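Local coordinates for protein ribosomal RNA small subunit methyltransferase E (Neisseria gonorrhoeae, PDB 5VM8) that probably methylates a uridine of 16S ribosomal RNA at N3, using S-adenosyl methionine as methyl donor, through a knotted SPOUT-type methyltransferase domain, at residues A[114-117]-A[118-122]; A[24-27]-A[28-32]. One frame throughout, in Å; residues are numbered along the deposited sequence.

Contact 1 of 2, residues A[114-117]-A[118-122]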
loop_
_atom_site.group_PDB
_atom_site.type_symbol
_atom_site.label_atom_id
_atom_site.label_comp_id
_atom_site.label_asym_id
_atom_site.label_seq_id
_atom_site.Cartn_x
_atom_site.Cartn_y
_atom_site.Cartn_z
ATOM N N PRO A 114 4.889 6.981 -4.782
ATOM C CA PRO A 114 4.230 7.865 -5.752
ATOM C C PRO A 114 5.253 8.747 -6.448
ATOM O O PRO A 114 6.169 9.278 -5.814
ATOM C CB PRO A 114 3.284 8.700 -4.885
ATOM C CG PRO A 114 3.955 8.733 -3.539
ATOM C CD PRO A 114 4.687 7.422 -3.391
ATOM N N VAL A 115 5.081 8.926 -7.756
ATOM C CA VAL A 115 6.048 9.690 -8.536
ATOM C C VAL A 115 5.319 10.622 -9.481
ATOM O O VAL A 115 4.216 10.336 -9.957
ATOM C CB VAL A 115 7.042 8.843 -9.375
ATOM C CG1 VAL A 115 7.843 7.889 -8.518
ATOM C CG2 VAL A 115 6.334 8.146 -10.518
ATOM N N ILE A 116 5.971 11.741 -9.765
ATOM C CA ILE A 116 5.506 12.670 -10.780
ATOM C C ILE A 116 6.166 12.264 -12.084
ATOM O O ILE A 116 7.393 12.158 -12.158
ATOM C CB ILE A 116 5.856 14.120 -10.428
ATOM C CG1 ILE A 116 5.456 14.430 -8.978
ATOM C CG2 ILE A 116 5.170 15.036 -11.429
ATOM C CD1 ILE A 116 5.924 15.778 -8.505
ATOM N N SER A 117 5.357 11.946 -13.077
ATOM C CA SER A 117 5.841 11.682 -14.415
ATOM C C SER A 117 5.363 12.811 -15.311
ATOM O O SER A 117 4.689 13.745 -14.872
ATOM C CB SER A 117 5.387 10.305 -14.925
ATOM O OG SER A 117 4.019 10.295 -15.272
ATOM N N GLU A 118 5.747 12.723 -16.578
ATOM C CA GLU A 118 5.523 13.825 -17.499
ATOM C C GLU A 118 4.047 14.174 -17.588
ATOM O O GLU A 118 3.668 15.352 -17.509
ATOM C CB GLU A 118 6.071 13.444 -18.875
ATOM C CG GLU A 118 5.723 14.405 -19.979
ATOM C CD GLU A 118 6.676 15.564 -20.065
ATOM O OE1 GLU A 118 7.625 15.600 -19.254
ATOM O OE2 GLU A 118 6.471 16.434 -20.942
ATOM N N ARG A 119 3.196 13.158 -17.739
ATOM C CA ARG A 119 1.782 13.372 -18.001
ATOM C C ARG A 119 0.936 13.459 -16.732
ATOM O O ARG A 119 -0.268 13.223 -16.786
ATOM C CB ARG A 119 1.262 12.300 -18.954
ATOM C CG ARG A 119 1.848 12.502 -20.345
ATOM C CD ARG A 119 1.501 11.362 -21.269
ATOM N NE ARG A 119 2.256 11.475 -22.508
ATOM C CZ ARG A 119 2.205 10.603 -23.504
ATOM N NH1 ARG A 119 1.438 9.531 -23.406
ATOM N NH2 ARG A 119 2.929 10.798 -24.591
ATOM N N CYS A 120 1.540 13.846 -15.616
ATOM C CA CYS A 120 0.794 14.132 -14.405
ATOM C C CYS A 120 -0.117 15.340 -14.602
ATOM O O CYS A 120 0.332 16.406 -15.026
ATOM C CB CYS A 120 1.763 14.381 -13.256
ATOM S SG CYS A 120 0.946 14.695 -11.707
ATOM N N ILE A 121 -1.399 15.170 -14.270
ATOM C CA ILE A 121 -2.418 16.208 -14.326
ATOM C C ILE A 121 -2.968 16.526 -12.935
ATOM O O ILE A 121 -4.023 17.145 -12.810
ATOM C CB ILE A 121 -3.556 15.825 -15.291
ATOM C CG1 ILE A 121 -4.163 14.477 -14.870
ATOM C CG2 ILE A 121 -3.052 15.828 -16.723
ATOM C CD1 ILE A 121 -5.125 13.845 -15.873
ATOM N N VAL A 122 -2.259 16.131 -11.885
ATOM C CA VAL A 122 -2.688 16.396 -10.523
ATOM C C VAL A 122 -1.914 17.601 -10.005
ATOM O O VAL A 122 -0.676 17.653 -10.078
ATOM C CB VAL A 122 -2.495 15.172 -9.605
ATOM C CG1 VAL A 122 -2.758 15.563 -8.148
ATOM C CG2 VAL A 122 -3.425 14.006 -10.016
HETATM O O HOH W 1 4.017 10.057 -18.149
#
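A type I beta turn from Ser117 to Cys120 reverses the chain just past the end of strand 111-116, in the SPOUT methyltransferase domain. It is closed by the backbone hydrogen bond from Cys120 N to Ser117 O, 3.2 Å long, with an N-H...O angle of 159°. Beside this bond the side chains on the two arms of the turn meet: Ile116 CG2 lies 3.9 Å from Cys120 CB. Cys120 turns SG anti to its own N (chi1 -178°), which places the sulfur where Val122 N can donate to it over 3.5 Å, at 162°, and ties the exit of the turn to the next residues. On the Ser117 side chain, OG donates to a water 2.9 Å away, and Arg119 N donates to the same water, so one solvent molecule links the serine hydroxyl to the middle of the turn. Ile116 also packs on Leu124 and Ile158, while its backbone pairs with Ile159 and Tyr161. Glu118 N bonds to Glu209 of helix 207-215, and Arg119 NH1 reaches Gly203 O. The Ser117 side chain touches Ser90 of strand 85-90 and Pro201 in a loop, and the Val122 side chain touches Arg132 of helix 128-147.

Contact 2 of 2, residues A[24-27]-A[28-32]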
loop_
_atom_site.group_PDB
_atom_site.type_symbol
_atom_site.label_atom_id
_atom_site.label_comp_id
_atom_site.label_asym_id
_atom_site.label_seq_id
_atom_site.Cartn_x
_atom_site.Cartn_y
_atom_site.Cartn_z
ATOM N N VAL A 24 -3.972 2.181 28.388
ATOM C CA VAL A 24 -3.571 3.495 27.891
ATOM C C VAL A 24 -4.726 4.085 27.086
ATOM O O VAL A 24 -5.555 3.355 26.532
ATOM C CB VAL A 24 -2.266 3.419 27.054
ATOM C CG1 VAL A 24 -1.848 4.793 26.524
ATOM C CG2 VAL A 24 -1.137 2.810 27.889
ATOM N N ASP A 25 -4.771 5.419 27.019
ATOM C CA ASP A 25 -5.835 6.148 26.338
ATOM C C ASP A 25 -5.537 6.294 24.850
ATOM O O ASP A 25 -4.423 6.662 24.466
ATOM C CB ASP A 25 -6.020 7.530 26.973
ATOM N N LEU A 26 -6.562 5.996 24.005
ATOM C CA LEU A 26 -6.512 5.930 22.548
ATOM C C LEU A 26 -6.572 7.329 21.932
ATOM O O LEU A 26 -7.187 8.233 22.498
ATOM C CB LEU A 26 -7.670 5.087 22.020
ATOM C CG LEU A 26 -7.695 3.629 22.482
ATOM C CD1 LEU A 26 -9.075 3.024 22.293
ATOM C CD2 LEU A 26 -6.650 2.826 21.715
ATOM N N PRO A 27 -5.975 7.516 20.753
ATOM C CA PRO A 27 -5.913 8.853 20.141
ATOM C C PRO A 27 -7.263 9.318 19.605
ATOM O O PRO A 27 -8.233 8.567 19.519
ATOM C CB PRO A 27 -4.896 8.673 19.008
ATOM C CG PRO A 27 -4.999 7.243 18.655
ATOM C CD PRO A 27 -5.289 6.508 19.925
ATOM N N ASP A 28 -7.293 10.595 19.210
ATOM C CA ASP A 28 -8.536 11.232 18.789
ATOM C C ASP A 28 -9.137 10.567 17.554
ATOM O O ASP A 28 -10.365 10.526 17.413
ATOM C CB ASP A 28 -8.272 12.717 18.511
ATOM C CG ASP A 28 -9.543 13.511 18.255
ATOM O OD1 ASP A 28 -10.312 13.743 19.215
ATOM O OD2 ASP A 28 -9.760 13.918 17.093
ATOM N N ASN A 29 -8.299 10.030 16.663
ATOM C CA ASN A 29 -8.814 9.383 15.457
ATOM C C ASN A 29 -9.460 8.033 15.759
ATOM O O ASN A 29 -10.404 7.632 15.070
ATOM C CB ASN A 29 -7.703 9.214 14.419
ATOM C CG ASN A 29 -6.663 8.183 14.824
ATOM O OD1 ASN A 29 -6.460 7.913 16.004
ATOM N ND2 ASN A 29 -6.011 7.590 13.833
ATOM N N ILE A 30 -8.968 7.319 16.770
ATOM C CA ILE A 30 -9.573 6.045 17.125
ATOM C C ILE A 30 -10.873 6.272 17.888
ATOM O O ILE A 30 -11.787 5.439 17.824
ATOM C CB ILE A 30 -8.563 5.196 17.924
ATOM C CG1 ILE A 30 -7.377 4.810 17.032
ATOM C CG2 ILE A 30 -9.220 3.967 18.536
ATOM C CD1 ILE A 30 -6.438 3.810 17.662
ATOM N N VAL A 31 -10.991 7.412 18.578
ATOM C CA VAL A 31 -12.224 7.750 19.288
ATOM C C VAL A 31 -13.374 7.932 18.306
ATOM O O VAL A 31 -14.454 7.355 18.478
ATOM C CB VAL A 31 -12.020 9.013 20.143
ATOM C CG1 VAL A 31 -13.337 9.426 20.803
ATOM C CG2 VAL A 31 -10.929 8.792 21.165
ATOM N N ARG A 32 -13.166 8.754 17.271
ATOM C CA ARG A 32 -14.209 8.955 16.268
ATOM C C ARG A 32 -14.536 7.649 15.559
ATOM O O ARG A 32 -15.703 7.367 15.262
ATOM C CB ARG A 32 -13.776 10.010 15.250
ATOM C CG ARG A 32 -13.204 11.276 15.851
ATOM C CD ARG A 32 -13.177 12.377 14.806
ATOM N NE ARG A 32 -12.029 13.262 14.962
ATOM C CZ ARG A 32 -10.871 13.104 14.329
ATOM N NH1 ARG A 32 -9.882 13.962 14.530
ATOM N NH2 ARG A 32 -10.700 12.085 13.493
#
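Pro27 and Ile30 touch in the PUA-type domain, where the chain passes from the weakly bonded strand 23-25 into helix 28-36. The pyrrolidine ring crosses the isoleucine at a slant, CD lying 3.7 Å from Ile30 CD1, while the CG1 branch runs past the ring's CG. The other branch of Ile30 serves Leu26: CG2 is anti to the backbone N (chi1 of -66° measured to CG1) and comes within 3.9 Å of Leu26 CD1, the two side chains crossing at about a right angle. Ile30 thus spreads one arm over each of the two residues before the helix. Asn29 swings its amide back to the proline ring, with CG set between its backbone N and carbonyl carbon (chi1 70°), and its OD1 comes 3.1 Å from Pro27 CG.

Pro27 is the N-cap residue, and its carbonyl holds the first turn together. Its O accepts from Val31 N at 3.1 Å and takes a second, weak bond from Ile30 N. Val31 CG2 also lies 3.2 Å from this oxygen. Along the helix, Arg32 NH1 bridges to Asp28 OD2 at 2.6 Å, and the guanidinium lays one face over Asp28 O. Farther out, Leu14 packs on Leu26, Pro27 and Ile30, while Ala67 of strand 67-75 pairs with the Leu26 backbone and touches Val31.

Asn29 OD1 is buried against proline carbons without a hydrogen-bond partner, whereas Asp28, with its carboxylate at the helix start, would probably be stabilised as an anion by both the helix dipole and Arg32.

Overall arrangement
The two contacts mark strand ends in the two parts of a two-domain methyltransferase: contact 2 lies in the PUA-type domain, where a strand passes into a helix, and contact 1 in the SPOUT domain, where a strand runs into a turn. Their centres are 35 Å apart and their nearest atoms about 20 Å, without touching. In chain order contact 2 comes first. Both lie well off the middle of the chain, contact 1 about 18 Å and contact 2 about 23 Å from its centre, measured between centres. The SPOUT domain carries the trefoil knot, which in this family forms the S-adenosyl methionine site, whereas the PUA-type domain probably helps bind RNA.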